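Local coordinates for hypothetical protein (Bacteroides ovatus, PDB 4EPS) that probably forms part of the tip of a fimbrium, one of the cell-surface filaments that mediate cell adhesion and biofilm formation, at residues Tyr89-Tyr92 against Pro93-Ser96; Gln126-Tyr129 against Ala130-Asp133. One frame throughout, in Å; residues are numbered along the deposited sequence.

Contact 1: Tyr89-Tyr92 against Pro93-Ser96; sequences YAYY and PYQS
Between Y92 and P93 the chain passes through a cis peptide bond that brings their CA atoms to 3.1 Å, and here strand 87-92 ends and the chain swings into a loop. The cis link folds the proline back over the preceding aromatic residue. With chi1 at 172° the Y92 ring swings away from its own amide nitrogen and lies against the pyrrolidine. P93 CB then stands over the ring centre, 3.8 Å from the centroid of Y92 and only 7° off the ring normal, a textbook CH-pi contact of an aromatic-cis-proline pair. The two side chains cross at about a right angle.

Y91 reaches forward from the opposite face of the strand to Y92. Its hydroxyl receives the amide of Q95, N to OH 2.9 Å, in a nearly straight bond (174°) that arrives at the ring edge, close to its plane. The same OH is hydrogen-bonded to N62, whose side-chain amide also binds the carbonyl of Q95, so one asparagine ties ring and loop together. CE2 of Y91 lies 3.3 Å from P93 O. Bent at chi2, the Q95 side chain doubles back until NE2 meets P93 O at 3.0 Å, with the oxygen in the glutamine's amide plane but the donor well above the carbonyl plane.

Strand 87-92 runs between strands 45-52 and 135-145, antiparallel to both. Y91 touches F49 and T136 there, Y92 packs on I46 and M135 with its hydroxyl bonded to D44, and W117 from a loop meets P93 and Q95.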
ATOM      1  N   TYR A  89      49.320  11.378 -32.609  1.00 25.52           N
ATOM      2  CA  TYR A  89      48.897  10.439 -31.553  1.00 25.21           C
ATOM      3  C   TYR A  89      48.662  11.178 -30.276  1.00 28.47           C
ATOM      4  O   TYR A  89      49.434  12.094 -29.957  1.00 29.60           O
ATOM      5  CB  TYR A  89      49.989   9.376 -31.291  1.00 25.70           C
ATOM      6  CG  TYR A  89      50.330   8.508 -32.468  1.00 27.75           C
ATOM      7  CD1 TYR A  89      51.299   8.899 -33.390  1.00 29.80           C
ATOM      8  CD2 TYR A  89      49.710   7.277 -32.652  1.00 29.12           C
ATOM      9  CE1 TYR A  89      51.624   8.097 -34.482  1.00 30.01           C
ATOM     10  CE2 TYR A  89      50.035   6.460 -33.737  1.00 29.62           C
ATOM     11  CZ  TYR A  89      51.001   6.872 -34.638  1.00 34.95           C
ATOM     12  OH  TYR A  89      51.341   6.067 -35.687  1.00 37.33           O
ATOM     13  N   ALA A  90      47.656  10.773 -29.505  1.00 24.30           N
ATOM     14  CA  ALA A  90      47.451  11.410 -28.200  1.00 24.15           C
ATOM     15  C   ALA A  90      47.177  10.359 -27.135  1.00 25.08           C
ATOM     16  O   ALA A  90      46.659   9.282 -27.440  1.00 23.35           O
ATOM     17  CB  ALA A  90      46.312  12.418 -28.249  1.00 25.16           C
ATOM     18  N   TYR A  91      47.517  10.680 -25.888  1.00 22.29           N
ATOM     19  CA  TYR A  91      47.227   9.779 -24.765  1.00 23.06           C
ATOM     20  C   TYR A  91      46.868  10.589 -23.546  1.00 26.25           C
ATOM     21  O   TYR A  91      47.263  11.754 -23.399  1.00 24.25           O
ATOM     22  CB  TYR A  91      48.413   8.819 -24.454  1.00 23.97           C
ATOM     23  CG  TYR A  91      49.550   9.524 -23.741  1.00 25.40           C
ATOM     24  CD1 TYR A  91      50.401  10.385 -24.430  1.00 27.59           C
ATOM     25  CD2 TYR A  91      49.702   9.425 -22.359  1.00 26.22           C
ATOM     26  CE1 TYR A  91      51.414  11.081 -23.773  1.00 27.25           C
ATOM     27  CE2 TYR A  91      50.677  10.158 -21.684  1.00 27.23           C
ATOM     28  CZ  TYR A  91      51.544  10.972 -22.399  1.00 31.68           C
ATOM     29  OH  TYR A  91      52.497  11.716 -21.752  1.00 29.46           O
ATOM     30  N   TYR A  92      46.168   9.925 -22.644  1.00 23.19           N
ATOM     31  CA  TYR A  92      45.754  10.440 -21.352  1.00 22.80           C
ATOM     32  C   TYR A  92      46.054   9.370 -20.286  1.00 27.18           C
ATOM     33  O   TYR A  92      45.734   8.212 -20.547  1.00 26.02           O
ATOM     34  CB  TYR A  92      44.236  10.733 -21.386  1.00 22.09           C
ATOM     35  CG  TYR A  92      43.696  11.098 -20.019  1.00 24.46           C
ATOM     36  CD1 TYR A  92      43.274  10.110 -19.126  1.00 26.38           C
ATOM     37  CD2 TYR A  92      43.687  12.424 -19.582  1.00 25.45           C
ATOM     38  CE1 TYR A  92      42.873  10.432 -17.831  1.00 27.81           C
ATOM     39  CE2 TYR A  92      43.251  12.759 -18.302  1.00 26.48           C
ATOM     40  CZ  TYR A  92      42.849  11.759 -17.432  1.00 33.09           C
ATOM     41  OH  TYR A  92      42.424  12.091 -16.177  1.00 32.10           O
ATOM     42  N   PRO A  93      46.449   9.720 -19.042  1.00 26.30           N
ATOM     43  CA  PRO A  93      46.850  11.055 -18.561  1.00 26.39           C
ATOM     44  C   PRO A  93      48.305  11.331 -18.887  1.00 30.00           C
ATOM     45  O   PRO A  93      49.140  10.419 -18.825  1.00 28.55           O
ATOM     46  CB  PRO A  93      46.611  10.964 -17.045  1.00 28.66           C
ATOM     47  CG  PRO A  93      46.884   9.489 -16.713  1.00 33.02           C
ATOM     48  CD  PRO A  93      46.597   8.692 -17.982  1.00 28.30           C
ATOM     49  N   TYR A  94      48.607  12.594 -19.221  1.00 25.89           N
ATOM     50  CA  TYR A  94      49.957  13.050 -19.551  1.00 26.35           C
ATOM     51  C   TYR A  94      50.964  12.603 -18.492  1.00 31.34           C
ATOM     52  O   TYR A  94      50.689  12.726 -17.294  1.00 29.31           O
ATOM     53  CB  TYR A  94      49.961  14.592 -19.643  1.00 27.69           C
ATOM     54  CG  TYR A  94      51.344  15.199 -19.741  1.00 30.26           C
ATOM     55  CD1 TYR A  94      52.049  15.183 -20.942  1.00 31.48           C
ATOM     56  CD2 TYR A  94      51.933  15.824 -18.645  1.00 32.01           C
ATOM     57  CE1 TYR A  94      53.332  15.721 -21.036  1.00 32.13           C
ATOM     58  CE2 TYR A  94      53.207  16.388 -18.732  1.00 34.28           C
ATOM     59  CZ  TYR A  94      53.903  16.331 -19.929  1.00 40.42           C
ATOM     60  OH  TYR A  94      55.162  16.877 -20.017  1.00 39.54           O
ATOM     61  N   GLN A  95      52.120  12.102 -18.953  1.00 31.41           N
ATOM     62  CA  GLN A  95      53.269  11.663 -18.146  1.00 32.15           C
ATOM     63  C   GLN A  95      54.469  12.511 -18.561  1.00 37.92           C
ATOM     64  O   GLN A  95      54.727  12.633 -19.758  1.00 36.43           O
ATOM     65  CB  GLN A  95      53.566  10.157 -18.378  1.00 32.82           C
ATOM     66  CG  GLN A  95      52.383   9.192 -18.120  1.00 38.68           C
ATOM     67  CD  GLN A  95      51.937   9.162 -16.680  1.00 46.12           C
ATOM     68  OE1 GLN A  95      52.679   8.756 -15.781  1.00 37.88           O
ATOM     69  NE2 GLN A  95      50.705   9.575 -16.426  1.00 31.20           N
ATOM     70  N   SER A  96      55.170  13.123 -17.590  1.00 37.80           N
ATOM     71  CA  SER A  96      56.378  13.929 -17.824  1.00 39.71           C
ATOM     72  C   SER A  96      57.467  13.114 -18.504  1.00 43.67           C
ATOM     73  O   SER A  96      58.189  13.648 -19.353  1.00 43.83           O
ATOM     74  CB  SER A  96      56.926  14.486 -16.511  1.00 44.46           C
ATOM     75  OG  SER A  96      56.182  15.618 -16.097  1.00 56.91           O
TER

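Contact 2: Gln126-Tyr129 against Ala130-Asp133; sequences QKAY and AKQD
The ring of Y129 and the carboxylate of D133 stand side by side, pointing the same way where helix 126-130 gives out into a loop. CE1 of Y129 lies 3.7 Å from OD2 of D133, with ring and carboxylate planes turned 74° apart. A water at the ring edge, in its plane, joins their ends: it is 2.6 Å from Y129 OH and donates to D133 OD2. The second carboxylate oxygen, OD1, is bonded to H157, so both oxygens have partners and the group's rotation is probably well fixed.

The compact part is the helix end. A130 N bonds to Q126 O and K131 N to K127 O in the helical i to i-4 pattern, whereas Q132 N turns to Y129 O (3.0 Å). A type I turn from A130 to D133 overlaps the last helical residue, closed by D133 N to A130 O. Buried Q132 adds a side-chain bond: from CG beside the backbone N (chi1 -58°), its chain extends back until NE2 reaches A128 O at 3.3 Å. That oxygen lies in the amide plane, although the donor sits above the carbonyl plane. OE1 of Q132 takes T120 N, so the amide bridges the helix and the loop before it.

The exposed side chains of Q126, K127 and K131 fan out in different directions and form the loose part. Those of Q126 and K127 leave the backbone pointing away from the following residues.

Beyond this turn the chain enters strand 135-145. Y129 and D133 both rest on L221 of strand 217-222, and W117 donates its indole NH to the carbonyl of Q132.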
ATOM      1  N   GLN A 126      38.061  10.471  -7.212  1.00 34.34           N
ATOM      2  CA  GLN A 126      38.133  10.844  -8.625  1.00 35.03           C
ATOM      3  C   GLN A 126      39.559  10.979  -9.109  1.00 35.82           C
ATOM      4  O   GLN A 126      39.851  10.430 -10.163  1.00 34.00           O
ATOM      5  CB  GLN A 126      37.336  12.121  -8.941  1.00 37.57           C
ATOM      6  CG  GLN A 126      35.834  11.832  -9.053  1.00 69.43           C
ATOM      7  CD  GLN A 126      35.008  13.002  -9.537  1.00 96.42           C
ATOM      8  OE1 GLN A 126      34.830  14.008  -8.837  1.00 91.60           O
ATOM      9  NE2 GLN A 126      34.434  12.866 -10.726  1.00 91.88           N
ATOM     10  N   LYS A 127      40.461  11.619  -8.324  1.00 32.95           N
ATOM     11  CA  LYS A 127      41.860  11.790  -8.730  1.00 33.88           C
ATOM     12  C   LYS A 127      42.637  10.476  -8.741  1.00 33.55           C
ATOM     13  O   LYS A 127      43.428  10.273  -9.647  1.00 31.44           O
ATOM     14  CB  LYS A 127      42.603  12.804  -7.839  1.00 39.02           C
ATOM     15  CG  LYS A 127      42.275  14.247  -8.209  1.00 65.40           C
ATOM     16  CD  LYS A 127      43.323  15.232  -7.693  1.00 80.54           C
ATOM     17  CE  LYS A 127      43.367  16.516  -8.498  1.00 92.93           C
ATOM     18  NZ  LYS A 127      42.166  17.370  -8.288  1.00101.25           N
ATOM     19  N   ALA A 128      42.460   9.617  -7.723  1.00 29.78           N
ATOM     20  CA  ALA A 128      43.189   8.339  -7.652  1.00 30.32           C
ATOM     21  C   ALA A 128      42.778   7.419  -8.825  1.00 32.31           C
ATOM     22  O   ALA A 128      43.601   6.686  -9.352  1.00 32.40           O
ATOM     23  CB  ALA A 128      42.917   7.657  -6.326  1.00 31.35           C
ATOM     24  N   TYR A 129      41.512   7.497  -9.242  1.00 26.80           N
ATOM     25  CA  TYR A 129      41.006   6.699 -10.358  1.00 25.58           C
ATOM     26  C   TYR A 129      41.520   7.267 -11.698  1.00 29.13           C
ATOM     27  O   TYR A 129      42.083   6.520 -12.518  1.00 26.75           O
ATOM     28  CB  TYR A 129      39.476   6.714 -10.313  1.00 26.12           C
ATOM     29  CG  TYR A 129      38.803   5.914 -11.411  1.00 26.52           C
ATOM     30  CD1 TYR A 129      38.605   6.463 -12.676  1.00 28.54           C
ATOM     31  CD2 TYR A 129      38.342   4.620 -11.177  1.00 26.25           C
ATOM     32  CE1 TYR A 129      37.975   5.738 -13.687  1.00 29.31           C
ATOM     33  CE2 TYR A 129      37.684   3.899 -12.171  1.00 25.69           C
ATOM     34  CZ  TYR A 129      37.517   4.456 -13.428  1.00 30.52           C
ATOM     35  OH  TYR A 129      36.828   3.781 -14.403  1.00 28.61           O
ATOM     36  N   ALA A 130      41.299   8.589 -11.926  1.00 25.51           N
ATOM     37  CA  ALA A 130      41.647   9.281 -13.176  1.00 26.13           C
ATOM     38  C   ALA A 130      43.104   9.149 -13.540  1.00 29.36           C
ATOM     39  O   ALA A 130      43.393   8.919 -14.719  1.00 28.61           O
ATOM     40  CB  ALA A 130      41.258  10.763 -13.092  1.00 27.45           C
ATOM     41  N   LYS A 131      44.033   9.269 -12.546  1.00 26.22           N
ATOM     42  CA  LYS A 131      45.473   9.183 -12.837  0.50 25.68           C
ATOM     43  C   LYS A 131      45.877   7.782 -13.337  1.00 29.16           C
ATOM     44  O   LYS A 131      46.945   7.649 -13.913  1.00 28.23           O
ATOM     45  CB  LYS A 131      46.332   9.574 -11.615  0.50 28.25           C
ATOM     46  CG  LYS A 131      46.289   8.554 -10.469  0.50 34.66           C
ATOM     47  CD  LYS A 131      47.083   8.992  -9.253  0.50 41.82           C
ATOM     48  CE  LYS A 131      46.984   7.960  -8.154  0.50 47.88           C
ATOM     49  NZ  LYS A 131      47.531   8.467  -6.864  0.50 53.69           N
ATOM     50  N   GLN A 132      45.032   6.753 -13.125  1.00 25.77           N
ATOM     51  CA  GLN A 132      45.337   5.383 -13.549  1.00 25.72           C
ATOM     52  C   GLN A 132      44.564   4.917 -14.794  1.00 27.46           C
ATOM     53  O   GLN A 132      44.812   3.807 -15.291  1.00 25.58           O
ATOM     54  CB  GLN A 132      45.007   4.451 -12.363  1.00 26.36           C
ATOM     55  CG  GLN A 132      45.800   4.834 -11.095  1.00 31.26           C
ATOM     56  CD  GLN A 132      45.870   3.705 -10.124  1.00 41.58           C
ATOM     57  OE1 GLN A 132      46.576   2.729 -10.344  1.00 40.62           O
ATOM     58  NE2 GLN A 132      45.212   3.847  -9.000  1.00 32.12           N
ATOM     59  N   ASP A 133      43.634   5.756 -15.278  1.00 24.63           N
ATOM     60  CA  ASP A 133      42.755   5.429 -16.397  1.00 23.85           C
ATOM     61  C   ASP A 133      43.435   5.750 -17.725  1.00 26.63           C
ATOM     62  O   ASP A 133      43.133   6.751 -18.378  1.00 25.27           O
ATOM     63  CB  ASP A 133      41.405   6.155 -16.249  1.00 24.34           C
ATOM     64  CG  ASP A 133      40.320   5.606 -17.169  1.00 28.87           C
ATOM     65  OD1 ASP A 133      40.576   4.573 -17.852  1.00 27.31           O
ATOM     66  OD2 ASP A 133      39.204   6.178 -17.179  1.00 28.87           O
TER
HETATM   67  O   HOH W   1      36.838   4.939 -16.771  1.00 32.40           O

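Contacts 1 and 2 are both local contacts where a regular element ends, one a strand and the other a short helix, and they meet directly. P93 CG lies 3.4 Å from K131 O, and Y92 CE1 is 3.5 Å from A130 O. W117 joins them as well, touching P93 and bonding to Q132. Both are partly buried: Y91 and Y92 are buried in contact 1, Q132 and D133 in contact 2, where Q126 and two lysines are exposed at the surface. In each a glutamine amide bonds a backbone carbonyl; the difference is ring packing in contact 1 against helical main-chain bonds in contact 2. Strand 135-145, which follows contact 2, pairs with the strand of contact 1.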